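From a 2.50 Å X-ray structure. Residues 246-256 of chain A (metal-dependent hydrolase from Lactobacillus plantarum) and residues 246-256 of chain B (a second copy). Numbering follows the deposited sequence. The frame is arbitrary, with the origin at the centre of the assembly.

Chain A 246-256: PRQLPTLMSLA
Chain B, residues 246-256: PRQLPTLMSLA

At the centre of this contact a residue meets its own copy: T251(A) OG1 lies 3.0 Å from T251(B) OG1 across an exact two-fold axis, so everything described for one chain recurs in the other. The geometry does not decide whether these hydroxyls hydrogen-bond to each other. Each threonine also has a partner within its own chain, T251 OG1 donating to R247 O at 3.2 Å, and chi1 near -65° (m) places the hydroxyl for this bond.

Each stretch begins with P246 after a cis peptide bond, at phi/psi -97/6, followed by R247 at -106/-54. Residues 248-252 are helical, with phi between -52 and -66° and psi between -32 and -64°. R247 O receives T251 N at 3.2 Å, Q248 O receives L252 N at 3.1 Å, and L249 O receives M253 N at 3.0 Å. The chain then tightens: S254 N reaches T251 O at 3.1 Å and L255 N reaches L252 O at 3.0 Å, while A256 N lies 2.7 Å from L252 O. M253, a selenomethionine, has phi/psi -71/-12, S254 -89/-4, L255 -123/-35 and A256 -87/158.

The register is reciprocal, with R247(A) CA 6.3 Å from T251(B) CA, and T251(A) CA equally far from R247(B) CA; the helical segments run in roughly opposite directions. The CA-to-CB bonds of R247, T251 and S254 point toward the other stretch, whereas those of Q248 and L252 point away. R247(A) runs past T251(B) to S254(B) and L255(B), with R247(A) CG packing 3.6 Å from T251(B) CG2.

The arginine rotamer is m, t, m (-77, 162, -85°) with chi4 at -80°. Its guanidinium meets S254(B) at its edge: R247(A) NH1 donates to S254(B) OG at 2.8 Å with an N-H...acceptor angle of 150°. Serine chi1 is 72° (p), and S254(B) OG in turn donates to T251(B) O at 2.8 Å, so the hydroxyl accepts from the partner while giving its proton to its own chain. A water extends the link, accepting from R247(A) NH1 at 2.9 Å and donating to S254(B) O at 2.7 Å. R247 NE and NH2 are hydrogen-bonded elsewhere in the structure.

One face of the same guanidinium is covered by leucine, L255(B) CD2 lying 3.5 Å from R247(A) CZ. The L255 CA-to-CB bond points sideways, but chi1 -67° (m) and chi2 160° (t) bring its end nearer. Altogether 413 Å² is buried, about half of it on the two arginines.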

# COMPACT_ATOMS: atom_id res chain seq x y z
N PRO A 246 -23.95 -21.41 11.74
CA PRO A 246 -25.01 -21.11 12.71
C PRO A 246 -24.81 -19.81 13.48
O PRO A 246 -25.59 -19.51 14.40
CB PRO A 246 -24.95 -22.32 13.63
CG PRO A 246 -23.46 -22.48 13.76
CD PRO A 246 -22.94 -22.30 12.34
N ARG A 247 -23.80 -19.04 13.13
CA ARG A 247 -23.53 -17.81 13.86
C ARG A 247 -23.88 -16.48 13.20
O ARG A 247 -24.60 -15.67 13.79
CB ARG A 247 -22.07 -17.79 14.30
CG ARG A 247 -21.77 -18.69 15.51
CD ARG A 247 -20.28 -18.98 15.62
NE ARG A 247 -19.89 -20.11 14.77
CZ ARG A 247 -20.06 -21.38 15.12
NH1 ARG A 247 -20.60 -21.66 16.30
NH2 ARG A 247 -19.72 -22.36 14.30
N GLN A 248 -23.38 -16.25 11.99
CA GLN A 248 -23.60 -14.98 11.29
C GLN A 248 -25.05 -14.52 11.16
O GLN A 248 -25.41 -13.47 11.69
CB GLN A 248 -22.96 -15.03 9.91
CG GLN A 248 -22.75 -13.65 9.31
CD GLN A 248 -22.28 -13.70 7.87
OE1 GLN A 248 -21.71 -12.74 7.36
NE2 GLN A 248 -22.52 -14.83 7.21
N LEU A 249 -25.87 -15.27 10.43
CA LEU A 249 -27.26 -14.88 10.24
C LEU A 249 -27.99 -14.59 11.55
O LEU A 249 -28.67 -13.56 11.67
CB LEU A 249 -28.02 -15.94 9.44
CG LEU A 249 -29.50 -15.62 9.20
CD1 LEU A 249 -29.68 -14.16 8.81
CD2 LEU A 249 -30.04 -16.55 8.14
N PRO A 250 -27.88 -15.48 12.55
CA PRO A 250 -28.56 -15.25 13.84
C PRO A 250 -28.17 -13.90 14.47
O PRO A 250 -29.02 -13.21 15.05
CB PRO A 250 -28.11 -16.44 14.68
CG PRO A 250 -28.04 -17.54 13.66
CD PRO A 250 -27.31 -16.84 12.51
N THR A 251 -26.90 -13.52 14.37
CA THR A 251 -26.47 -12.25 14.94
C THR A 251 -27.13 -11.10 14.18
O THR A 251 -27.68 -10.17 14.78
CB THR A 251 -24.93 -12.10 14.88
OG1 THR A 251 -24.31 -13.09 15.71
CG2 THR A 251 -24.51 -10.72 15.38
N LEU A 252 -27.09 -11.19 12.85
CA LEU A 252 -27.66 -10.18 11.98
C LEU A 252 -29.15 -9.93 12.22
O LEU A 252 -29.64 -8.81 12.03
CB LEU A 252 -27.46 -10.58 10.51
CG LEU A 252 -28.17 -9.70 9.48
CD1 LEU A 252 -27.49 -8.34 9.42
CD2 LEU A 252 -28.13 -10.37 8.11
N MSE A 253 -29.88 -10.96 12.63
CA MSE A 253 -31.31 -10.83 12.85
C MSE A 253 -31.68 -10.01 14.08
O MSE A 253 -32.84 -9.63 14.25
CB MSE A 253 -31.97 -12.21 12.90
CG MSE A 253 -31.82 -12.96 11.57
SE MSE A 253 -32.65 -14.69 11.48
CE MSE A 253 -31.72 -15.51 12.94
N SER A 254 -30.70 -9.72 14.93
CA SER A 254 -30.98 -8.89 16.09
C SER A 254 -30.79 -7.42 15.70
O SER A 254 -31.03 -6.51 16.50
CB SER A 254 -30.02 -9.24 17.24
OG SER A 254 -28.71 -8.78 16.96
N LEU A 255 -30.36 -7.20 14.45
CA LEU A 255 -30.12 -5.85 13.94
C LEU A 255 -30.92 -5.53 12.68
O LEU A 255 -31.36 -4.40 12.49
CB LEU A 255 -28.64 -5.66 13.62
CG LEU A 255 -27.62 -5.67 14.75
CD1 LEU A 255 -26.24 -5.97 14.18
CD2 LEU A 255 -27.62 -4.33 15.46
N ALA A 256 -31.12 -6.53 11.83
CA ALA A 256 -31.85 -6.36 10.58
C ALA A 256 -33.35 -6.53 10.73
O ALA A 256 -33.83 -7.18 11.66
CB ALA A 256 -31.33 -7.33 9.54
N PRO B 246 -24.43 -6.81 22.95
CA PRO B 246 -25.08 -8.10 23.20
C PRO B 246 -24.84 -9.15 22.12
O PRO B 246 -25.42 -10.24 22.17
CB PRO B 246 -26.54 -7.71 23.29
CG PRO B 246 -26.63 -6.73 22.15
CD PRO B 246 -25.37 -5.88 22.31
N ARG B 247 -24.00 -8.84 21.14
CA ARG B 247 -23.77 -9.78 20.06
C ARG B 247 -22.45 -10.55 20.02
O ARG B 247 -22.46 -11.78 19.95
CB ARG B 247 -23.99 -9.07 18.72
CG ARG B 247 -25.46 -8.85 18.36
CD ARG B 247 -25.61 -7.78 17.28
NE ARG B 247 -25.64 -6.45 17.87
CZ ARG B 247 -26.72 -5.91 18.42
NH1 ARG B 247 -27.85 -6.60 18.44
NH2 ARG B 247 -26.68 -4.70 18.97
N GLN B 248 -21.33 -9.83 20.07
CA GLN B 248 -20.01 -10.45 19.98
C GLN B 248 -19.73 -11.60 20.95
O GLN B 248 -19.51 -12.73 20.52
CB GLN B 248 -18.92 -9.40 20.12
CG GLN B 248 -17.57 -9.87 19.60
CD GLN B 248 -16.46 -8.89 19.90
OE1 GLN B 248 -15.41 -8.91 19.26
NE2 GLN B 248 -16.68 -8.03 20.89
N LEU B 249 -19.71 -11.31 22.25
CA LEU B 249 -19.42 -12.35 23.23
C LEU B 249 -20.31 -13.59 23.08
O LEU B 249 -19.81 -14.71 23.09
CB LEU B 249 -19.53 -11.80 24.65
CG LEU B 249 -19.26 -12.82 25.76
CD1 LEU B 249 -18.05 -13.68 25.41
CD2 LEU B 249 -19.07 -12.09 27.07
N PRO B 250 -21.64 -13.40 22.95
CA PRO B 250 -22.54 -14.55 22.80
C PRO B 250 -22.15 -15.45 21.61
O PRO B 250 -22.23 -16.68 21.70
CB PRO B 250 -23.91 -13.90 22.61
CG PRO B 250 -23.80 -12.70 23.51
CD PRO B 250 -22.42 -12.16 23.15
N THR B 251 -21.74 -14.84 20.50
CA THR B 251 -21.35 -15.63 19.34
C THR B 251 -20.08 -16.43 19.67
O THR B 251 -20.00 -17.64 19.41
CB THR B 251 -21.08 -14.74 18.10
OG1 THR B 251 -22.29 -14.09 17.70
CG2 THR B 251 -20.57 -15.57 16.94
N LEU B 252 -19.11 -15.75 20.27
CA LEU B 252 -17.84 -16.36 20.65
C LEU B 252 -17.99 -17.56 21.58
O LEU B 252 -17.18 -18.50 21.53
CB LEU B 252 -16.95 -15.32 21.33
CG LEU B 252 -15.64 -15.85 21.94
CD1 LEU B 252 -14.69 -16.26 20.83
CD2 LEU B 252 -15.01 -14.79 22.82
N MSE B 253 -19.01 -17.55 22.43
CA MSE B 253 -19.21 -18.64 23.37
C MSE B 253 -19.67 -19.94 22.74
O MSE B 253 -19.66 -20.99 23.40
CB MSE B 253 -20.17 -18.19 24.48
CG MSE B 253 -19.60 -17.03 25.30
SE MSE B 253 -20.69 -16.42 26.77
CE MSE B 253 -22.26 -15.97 25.76
N SER B 254 -20.07 -19.90 21.48
CA SER B 254 -20.47 -21.12 20.80
C SER B 254 -19.23 -21.75 20.17
O SER B 254 -19.30 -22.84 19.58
CB SER B 254 -21.50 -20.81 19.71
OG SER B 254 -20.90 -20.15 18.61
N LEU B 255 -18.09 -21.06 20.29
CA LEU B 255 -16.83 -21.53 19.72
C LEU B 255 -15.72 -21.67 20.76
O LEU B 255 -14.89 -22.58 20.67
CB LEU B 255 -16.34 -20.57 18.63
CG LEU B 255 -17.14 -20.44 17.34
CD1 LEU B 255 -16.78 -19.12 16.67
CD2 LEU B 255 -16.85 -21.61 16.43
N ALA B 256 -15.71 -20.78 21.74
CA ALA B 256 -14.69 -20.78 22.78
C ALA B 256 -15.03 -21.68 23.96
O ALA B 256 -16.19 -22.00 24.21
CB ALA B 256 -14.45 -19.37 23.28
O HOH W 1 -20.32 -24.27 17.48
O HOH W 2 -30.39 -5.30 18.88